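Local coordinates for protein probable zinc protease (Pseudomonas aeruginosa, PDB 4NNZ) that forms one subunit of a heterodimeric M16-family zinc protease and probably takes part in its peptide hydrolysis, at residues T85-A90 and F304-S309; Y35-S40 and R178-S183. All coordinates share one frame; numbering follows the deposited sequence.

Contact 1. Residues T85-A90 and F304-S309; sequences TDDYTA and FNRGDS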
ATOM      1  N   THR A  85     -11.732 -12.364  -2.654  1.00 37.18           N
ATOM      2  CA  THR A  85     -11.230 -11.426  -3.614  1.00 37.42           C
ATOM      3  C   THR A  85     -10.834 -10.196  -2.870  1.00 37.59           C
ATOM      4  O   THR A  85     -10.727 -10.217  -1.694  1.00 33.67           O
ATOM      5  CB  THR A  85     -12.278 -11.064  -4.649  1.00 39.24           C
ATOM      6  OG1 THR A  85     -13.254 -10.229  -4.066  1.00 44.28           O
ATOM      7  CG2 THR A  85     -12.959 -12.246  -5.118  1.00 38.11           C
ATOM      8  N   ASP A  86     -10.600  -9.127  -3.583  1.00 38.86           N
ATOM      9  CA  ASP A  86     -10.234  -7.890  -2.962  1.00 39.46           C
ATOM     10  C   ASP A  86     -11.322  -7.341  -2.101  1.00 40.08           C
ATOM     11  O   ASP A  86     -11.094  -6.922  -1.006  1.00 42.36           O
ATOM     12  CB  ASP A  86      -9.880  -6.884  -4.032  1.00 42.48           C
ATOM     13  CG  ASP A  86      -8.702  -7.315  -4.862  1.00 50.20           C
ATOM     14  OD1 ASP A  86      -8.097  -8.340  -4.555  1.00 56.55           O
ATOM     15  OD2 ASP A  86      -8.357  -6.646  -5.821  1.00 53.51           O
ATOM     16  N   ASP A  87     -12.524  -7.330  -2.626  1.00 40.66           N
ATOM     17  CA  ASP A  87     -13.640  -6.785  -1.918  1.00 37.13           C
ATOM     18  C   ASP A  87     -14.558  -7.719  -1.185  1.00 36.79           C
ATOM     19  O   ASP A  87     -15.361  -7.259  -0.433  1.00 39.72           O
ATOM     20  CB  ASP A  87     -14.449  -5.898  -2.838  1.00 40.61           C
ATOM     21  CG  ASP A  87     -13.744  -4.632  -3.162  1.00 41.55           C
ATOM     22  OD1 ASP A  87     -12.933  -4.212  -2.358  1.00 42.32           O
ATOM     23  OD2 ASP A  87     -13.971  -4.063  -4.211  1.00 36.85           O
ATOM     24  N   TYR A  88     -14.455  -9.007  -1.386  1.00 35.46           N
ATOM     25  CA  TYR A  88     -15.372  -9.884  -0.720  1.00 33.44           C
ATOM     26  C   TYR A  88     -14.902 -11.298  -0.504  1.00 33.56           C
ATOM     27  O   TYR A  88     -13.958 -11.750  -1.072  1.00 29.69           O
ATOM     28  CB  TYR A  88     -16.710  -9.874  -1.431  1.00 31.75           C
ATOM     29  CG  TYR A  88     -16.600 -10.206  -2.853  1.00 31.60           C
ATOM     30  CD1 TYR A  88     -16.511 -11.489  -3.260  1.00 33.16           C
ATOM     31  CD2 TYR A  88     -16.531  -9.233  -3.785  1.00 35.08           C
ATOM     32  CE1 TYR A  88     -16.381 -11.793  -4.577  1.00 36.39           C
ATOM     33  CE2 TYR A  88     -16.417  -9.524  -5.104  1.00 34.93           C
ATOM     34  CZ  TYR A  88     -16.349 -10.807  -5.489  1.00 35.51           C
ATOM     35  OH  TYR A  88     -16.214 -11.103  -6.785  1.00 39.93           O
ATOM     36  N   THR A  89     -15.596 -11.976   0.381  1.00 33.33           N
ATOM     37  CA  THR A  89     -15.449 -13.382   0.599  1.00 34.19           C
ATOM     38  C   THR A  89     -16.780 -14.048   0.530  1.00 35.50           C
ATOM     39  O   THR A  89     -17.653 -13.692   1.242  1.00 35.81           O
ATOM     40  CB  THR A  89     -14.946 -13.608   1.981  1.00 35.66           C
ATOM     41  OG1 THR A  89     -13.809 -12.787   2.157  1.00 37.56           O
ATOM     42  CG2 THR A  89     -14.585 -15.033   2.189  1.00 36.07           C
ATOM     43  N   ALA A  90     -16.927 -15.033  -0.324  1.00 36.79           N
ATOM     44  CA  ALA A  90     -18.206 -15.671  -0.494  1.00 36.34           C
ATOM     45  C   ALA A  90     -18.219 -17.167  -0.332  1.00 37.34           C
ATOM     46  O   ALA A  90     -17.411 -17.837  -0.863  1.00 36.61           O
ATOM     47  CB  ALA A  90     -18.788 -15.287  -1.825  1.00 38.72           C
ATOM     48  N   PHE A 304     -17.581  -3.189 -11.625  1.00 39.46           N
ATOM     49  CA  PHE A 304     -18.348  -3.398 -10.418  1.00 40.68           C
ATOM     50  C   PHE A 304     -17.551  -3.496  -9.135  1.00 40.51           C
ATOM     51  O   PHE A 304     -17.791  -4.332  -8.332  1.00 38.41           O
ATOM     52  CB  PHE A 304     -19.294  -4.570 -10.566  1.00 38.99           C
ATOM     53  CG  PHE A 304     -20.190  -4.445 -11.723  1.00 42.32           C
ATOM     54  CD1 PHE A 304     -21.304  -3.690 -11.646  1.00 41.14           C
ATOM     55  CD2 PHE A 304     -19.887  -5.045 -12.896  1.00 45.60           C
ATOM     56  CE1 PHE A 304     -22.127  -3.551 -12.706  1.00 40.49           C
ATOM     57  CE2 PHE A 304     -20.697  -4.909 -13.968  1.00 44.22           C
ATOM     58  CZ  PHE A 304     -21.824  -4.160 -13.871  1.00 42.81           C
ATOM     59  N   ASN A 305     -16.577  -2.627  -8.988  1.00 42.72           N
ATOM     60  CA  ASN A 305     -15.802  -2.500  -7.767  1.00 43.01           C
ATOM     61  C   ASN A 305     -16.406  -1.652  -6.668  1.00 37.43           C
ATOM     62  O   ASN A 305     -17.170  -0.768  -6.887  1.00 34.72           O
ATOM     63  CB  ASN A 305     -14.400  -1.997  -8.071  1.00 45.50           C
ATOM     64  CG  ASN A 305     -13.509  -3.055  -8.633  1.00 44.38           C
ATOM     65  OD1 ASN A 305     -13.523  -4.187  -8.198  1.00 50.61           O
ATOM     66  ND2 ASN A 305     -12.720  -2.688  -9.587  1.00 41.89           N
ATOM     67  N   ARG A 306     -15.975  -1.931  -5.472  1.00 36.79           N
ATOM     68  CA  ARG A 306     -16.310  -1.184  -4.311  1.00 35.52           C
ATOM     69  C   ARG A 306     -15.814   0.215  -4.475  1.00 37.02           C
ATOM     70  O   ARG A 306     -16.453   1.153  -4.109  1.00 37.00           O
ATOM     71  CB  ARG A 306     -15.523  -1.791  -3.199  1.00 35.25           C
ATOM     72  CG  ARG A 306     -16.110  -1.794  -1.839  1.00 35.70           C
ATOM     73  CD  ARG A 306     -15.107  -2.483  -0.959  1.00 37.85           C
ATOM     74  NE  ARG A 306     -14.971  -1.807   0.290  1.00 43.85           N
ATOM     75  CZ  ARG A 306     -13.843  -1.581   0.924  1.00 42.31           C
ATOM     76  NH1 ARG A 306     -12.694  -1.958   0.449  1.00 40.00           N
ATOM     77  NH2 ARG A 306     -13.890  -0.955   2.059  1.00 49.47           N
ATOM     78  N   GLY A 307     -14.614   0.325  -4.983  1.00 34.73           N
ATOM     79  CA  GLY A 307     -13.991   1.578  -5.261  1.00 37.72           C
ATOM     80  C   GLY A 307     -13.639   1.687  -6.716  1.00 38.80           C
ATOM     81  O   GLY A 307     -14.336   1.231  -7.551  1.00 38.84           O
ATOM     82  N   ASP A 308     -12.481   2.242  -6.976  1.00 38.80           N
ATOM     83  CA  ASP A 308     -11.960   2.481  -8.296  1.00 42.93           C
ATOM     84  C   ASP A 308     -11.448   1.250  -8.997  1.00 40.32           C
ATOM     85  O   ASP A 308     -11.390   0.212  -8.432  1.00 39.89           O
ATOM     86  CB  ASP A 308     -10.853   3.501  -8.224  1.00 45.24           C
ATOM     87  CG  ASP A 308     -11.359   4.864  -8.013  1.00 47.25           C
ATOM     88  OD1 ASP A 308     -12.502   5.131  -8.364  1.00 45.44           O
ATOM     89  OD2 ASP A 308     -10.617   5.682  -7.498  1.00 50.54           O
ATOM     90  N   SER A 309     -11.060   1.406 -10.240  1.00 36.13           N
ATOM     91  CA  SER A 309     -10.781   0.299 -11.093  1.00 35.23           C
ATOM     92  C   SER A 309      -9.713   0.574 -12.119  1.00 34.07           C
ATOM     93  O   SER A 309      -9.146   1.612 -12.163  1.00 30.84           O
ATOM     94  CB  SER A 309     -12.055  -0.176 -11.762  1.00 36.35           C
ATOM     95  OG  SER A 309     -11.828  -1.380 -12.421  1.00 34.91           O
TER
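D87 and R306 mark the nearest approach of the two backbones, with CA atoms 6.7 Å apart where the turn 85-88 faces the loop 304-309. The D87 carboxylate reaches into this gap and meets R306 with both oxygens. OD2 of D87 accepts the backbone N-H of R306 at 3.2 Å, fairly straight at 154°, although the N-H arrives from above the carboxylate plane, tilted 39° out of it. OD1 of D87 makes a long salt bridge of 3.6 Å to R306 NH1. The arginine chain bends at chi3 (138°), which brings the guanidinium edge round to OD1, with the two planes nearly perpendicular. OD2 of D87 also bonds to the hydroxyl of Y158, and OD1 to that of S40, so this buried acid is gripped from several directions, which would be expected to stabilise its charge. In the M16 fold two related alpha/beta halves face each other. Here the turn joining strands 80-84 and 89-96 of one half touches the loop joining strands 294-301 and 309-317 of the other. The turn is braced by an ST motif, in which T85 OG1 accepts the Y88 backbone N at 3.2 Å while T85 N bonds to Y88 O at 2.8 Å. The same hydroxyl oxygen sits over the centre of one face of the Y88 ring. R306 also makes a cation-pi interaction with Y41 and packs on P225.

Contact 2. Residues Y35-S40 and R178-S183; sequences YRIGSS and RHWYES
I37 presses the end of its side chain obliquely against the indole of W180, CD1 of I37 lying 3.6 Å from CZ2 of W180. Its CG1 comes to 3.7 Å from NE1 of the same indole, so two successive carbons lie against the NE1-CE2-CZ2 side of the indole. CG1 extends away from the I37 backbone N (chi1 -177°), and this sends the ethyl arm across to the helix, while W180 reaches out from helix 174-184 to meet it. Beside this close fit the contact thins quickly: the nearest atom of G38 is its carbonyl O, 4.4 Å from CZ2 of W180, at the indole edge. R178, H179 and E182, exposed on the same helix, stay clear of the loop altogether. W180 also packs on L49 and L53 of helix 49-56, which carries the HxxEH sequence of M16 peptidases, and meets W184 edge-to-face. The tryptophan thus lies between the loop after strand 28-35 and helix 49-56. No hydrogen bond links the two segments, so cohesion between them is apolar and sets little direction, while the indole N-H finds its hydrogen bond elsewhere in the structure.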
ATOM      1  N   TYR A  35     -19.620 -12.026   2.590  1.00 35.34           N
ATOM      2  CA  TYR A  35     -19.135 -11.182   3.644  1.00 34.00           C
ATOM      3  C   TYR A  35     -18.364 -10.059   3.024  1.00 35.08           C
ATOM      4  O   TYR A  35     -17.626 -10.272   2.124  1.00 38.55           O
ATOM      5  CB  TYR A  35     -18.193 -11.941   4.531  1.00 34.45           C
ATOM      6  CG  TYR A  35     -18.802 -12.946   5.455  1.00 37.27           C
ATOM      7  CD1 TYR A  35     -19.355 -12.577   6.655  1.00 33.15           C
ATOM      8  CD2 TYR A  35     -18.773 -14.275   5.146  1.00 39.89           C
ATOM      9  CE1 TYR A  35     -19.888 -13.509   7.499  1.00 33.67           C
ATOM     10  CE2 TYR A  35     -19.298 -15.209   5.985  1.00 38.72           C
ATOM     11  CZ  TYR A  35     -19.852 -14.819   7.161  1.00 38.84           C
ATOM     12  OH  TYR A  35     -20.364 -15.778   7.962  1.00 39.73           O
ATOM     13  N   ARG A  36     -18.533  -8.849   3.507  1.00 37.42           N
ATOM     14  CA  ARG A  36     -17.808  -7.737   2.961  1.00 38.97           C
ATOM     15  C   ARG A  36     -16.453  -7.550   3.597  1.00 41.49           C
ATOM     16  O   ARG A  36     -16.206  -6.600   4.280  1.00 45.94           O
ATOM     17  CB  ARG A  36     -18.630  -6.489   3.100  1.00 39.75           C
ATOM     18  CG  ARG A  36     -19.930  -6.539   2.378  1.00 42.97           C
ATOM     19  CD  ARG A  36     -20.766  -5.354   2.748  1.00 46.64           C
ATOM     20  NE  ARG A  36     -22.051  -5.767   3.248  1.00 49.50           N
ATOM     21  CZ  ARG A  36     -22.545  -5.397   4.408  1.00 50.68           C
ATOM     22  NH1 ARG A  36     -21.864  -4.607   5.200  1.00 51.12           N
ATOM     23  NH2 ARG A  36     -23.718  -5.818   4.773  1.00 54.04           N
ATOM     24  N   ILE A  37     -15.576  -8.484   3.369  1.00 37.11           N
ATOM     25  CA  ILE A  37     -14.246  -8.329   3.810  1.00 37.48           C
ATOM     26  C   ILE A  37     -13.370  -8.869   2.700  1.00 40.05           C
ATOM     27  O   ILE A  37     -13.773  -9.715   1.970  1.00 39.60           O
ATOM     28  CB  ILE A  37     -14.054  -8.981   5.179  1.00 38.34           C
ATOM     29  CG1 ILE A  37     -12.651  -8.747   5.684  1.00 36.50           C
ATOM     30  CG2 ILE A  37     -14.428 -10.426   5.138  1.00 38.84           C
ATOM     31  CD1 ILE A  37     -12.274  -7.309   5.729  1.00 35.20           C
ATOM     32  N   GLY A  38     -12.196  -8.318   2.543  1.00 37.14           N
ATOM     33  CA  GLY A  38     -11.419  -8.593   1.381  1.00 38.30           C
ATOM     34  C   GLY A  38     -10.024  -8.181   1.662  1.00 35.48           C
ATOM     35  O   GLY A  38      -9.767  -7.684   2.711  1.00 37.07           O
ATOM     36  N   SER A  39      -9.147  -8.371   0.703  1.00 32.32           N
ATOM     37  CA  SER A  39      -7.803  -7.897   0.781  1.00 31.94           C
ATOM     38  C   SER A  39      -7.619  -6.398   0.771  1.00 32.10           C
ATOM     39  O   SER A  39      -6.636  -5.936   1.219  1.00 33.61           O
ATOM     40  CB  SER A  39      -6.905  -8.588  -0.227  1.00 31.27           C
ATOM     41  OG  SER A  39      -7.403  -8.497  -1.511  1.00 31.37           O
ATOM     42  N   SER A  40      -8.557  -5.651   0.241  1.00 31.47           N
ATOM     43  CA  SER A  40      -8.448  -4.213   0.240  1.00 32.53           C
ATOM     44  C   SER A  40      -8.670  -3.611   1.618  1.00 34.87           C
ATOM     45  O   SER A  40      -8.379  -2.485   1.841  1.00 38.69           O
ATOM     46  CB  SER A  40      -9.305  -3.565  -0.833  1.00 31.94           C
ATOM     47  OG  SER A  40     -10.653  -3.885  -0.721  1.00 31.83           O
ATOM     48  N   ARG A 178      -8.057 -14.888  14.416  1.00 46.18           N
ATOM     49  CA  ARG A 178      -9.227 -14.839  15.255  1.00 50.32           C
ATOM     50  C   ARG A 178      -9.798 -13.474  15.289  1.00 49.17           C
ATOM     51  O   ARG A 178     -10.979 -13.290  15.336  1.00 49.11           O
ATOM     52  CB  ARG A 178      -8.859 -15.199  16.680  1.00 56.17           C
ATOM     53  CG  ARG A 178      -8.557 -16.650  16.911  1.00 62.43           C
ATOM     54  CD  ARG A 178      -8.408 -16.947  18.375  1.00 65.88           C
ATOM     55  NE  ARG A 178      -8.202 -18.356  18.619  1.00 67.60           N
ATOM     56  CZ  ARG A 178      -7.104 -18.849  19.161  1.00 70.05           C
ATOM     57  NH1 ARG A 178      -6.122 -18.043  19.502  1.00 69.34           N
ATOM     58  NH2 ARG A 178      -6.981 -20.141  19.369  1.00 65.14           N
ATOM     59  N   HIS A 179      -8.917 -12.513  15.384  1.00 46.30           N
ATOM     60  CA  HIS A 179      -9.294 -11.148  15.511  1.00 46.51           C
ATOM     61  C   HIS A 179      -9.969 -10.642  14.285  1.00 41.58           C
ATOM     62  O   HIS A 179     -10.883  -9.870  14.338  1.00 34.69           O
ATOM     63  CB  HIS A 179      -8.076 -10.332  15.821  1.00 52.59           C
ATOM     64  CG  HIS A 179      -8.372  -8.900  16.057  1.00 61.77           C
ATOM     65  ND1 HIS A 179      -8.920  -8.443  17.228  1.00 70.34           N
ATOM     66  CD2 HIS A 179      -8.221  -7.821  15.263  1.00 67.78           C
ATOM     67  CE1 HIS A 179      -9.085  -7.141  17.150  1.00 71.40           C
ATOM     68  NE2 HIS A 179      -8.666  -6.739  15.967  1.00 72.60           N
ATOM     69  N   TRP A 180      -9.451 -11.074  13.163  1.00 40.82           N
ATOM     70  CA  TRP A 180     -10.008 -10.761  11.889  1.00 38.31           C
ATOM     71  C   TRP A 180     -11.368 -11.368  11.783  1.00 39.31           C
ATOM     72  O   TRP A 180     -12.258 -10.781  11.232  1.00 39.28           O
ATOM     73  CB  TRP A 180      -9.076 -11.238  10.801  1.00 37.06           C
ATOM     74  CG  TRP A 180      -9.257 -10.624   9.485  1.00 35.62           C
ATOM     75  CD1 TRP A 180      -9.756 -11.214   8.417  1.00 37.17           C
ATOM     76  CD2 TRP A 180      -8.890  -9.311   9.074  1.00 38.86           C
ATOM     77  NE1 TRP A 180      -9.767 -10.385   7.370  1.00 37.92           N
ATOM     78  CE2 TRP A 180      -9.226  -9.202   7.741  1.00 38.37           C
ATOM     79  CE3 TRP A 180      -8.313  -8.223   9.704  1.00 36.79           C
ATOM     80  CZ2 TRP A 180      -9.023  -8.066   7.030  1.00 37.22           C
ATOM     81  CZ3 TRP A 180      -8.124  -7.117   9.007  1.00 36.31           C
ATOM     82  CH2 TRP A 180      -8.466  -7.034   7.677  1.00 38.57           C
ATOM     83  N   TYR A 181     -11.523 -12.566  12.302  1.00 39.21           N
ATOM     84  CA  TYR A 181     -12.807 -13.198  12.278  1.00 42.10           C
ATOM     85  C   TYR A 181     -13.786 -12.416  13.110  1.00 42.28           C
ATOM     86  O   TYR A 181     -14.874 -12.156  12.691  1.00 39.94           O
ATOM     87  CB  TYR A 181     -12.717 -14.647  12.734  1.00 44.49           C
ATOM     88  CG  TYR A 181     -14.040 -15.260  13.041  1.00 46.69           C
ATOM     89  CD1 TYR A 181     -14.688 -14.958  14.200  1.00 49.84           C
ATOM     90  CD2 TYR A 181     -14.647 -16.119  12.173  1.00 49.54           C
ATOM     91  CE1 TYR A 181     -15.911 -15.477  14.492  1.00 50.78           C
ATOM     92  CE2 TYR A 181     -15.870 -16.656  12.469  1.00 52.97           C
ATOM     93  CZ  TYR A 181     -16.486 -16.324  13.636  1.00 55.02           C
ATOM     94  OH  TYR A 181     -17.691 -16.845  13.953  1.00 61.31           O
ATOM     95  N   GLU A 182     -13.362 -12.008  14.283  1.00 43.85           N
ATOM     96  CA  GLU A 182     -14.203 -11.273  15.180  1.00 50.62           C
ATOM     97  C   GLU A 182     -14.639  -9.979  14.612  1.00 44.47           C
ATOM     98  O   GLU A 182     -15.738  -9.560  14.838  1.00 43.51           O
ATOM     99  CB  GLU A 182     -13.427 -10.936  16.435  1.00 55.86           C
ATOM    100  CG  GLU A 182     -13.520 -11.968  17.514  1.00 61.95           C
ATOM    101  CD  GLU A 182     -12.431 -11.821  18.539  1.00 69.36           C
ATOM    102  OE1 GLU A 182     -11.480 -11.077  18.306  1.00 71.74           O
ATOM    103  OE2 GLU A 182     -12.532 -12.451  19.592  1.00 68.68           O
ATOM    104  N   SER A 183     -13.720  -9.287  13.985  1.00 41.88           N
ATOM    105  CA  SER A 183     -13.997  -7.991  13.459  1.00 44.43           C
ATOM    106  C   SER A 183     -14.960  -7.952  12.324  1.00 46.62           C
ATOM    107  O   SER A 183     -15.756  -7.080  12.252  1.00 49.48           O
ATOM    108  CB  SER A 183     -12.713  -7.310  13.073  1.00 44.26           C
ATOM    109  OG  SER A 183     -11.725  -7.651  13.985  1.00 47.63           O
TER

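How the contacts relate
From the N terminus, strand 28-35 runs into the loop 35-40, and the chain then passes through helix 49-56 and an unmodelled gap to reach the turn 85-90. Contact 2 closes first, when helix 174-184 comes back to 35-40. Contact 1 closes much later, when the loop 304-309 reaches 85-90. The segments alternate along the chain, so the two closures cross rather than nest. They also touch: T89 O and Y35 N, 2.9 Å apart, probably form a hydrogen bond between neighbouring strands. Contact 2 ties helix 174-184 to the loop leaving interior strand 28-35, whereas contact 1 joins the first sheet's hairpin turn to the loop between two strands of the second sheet.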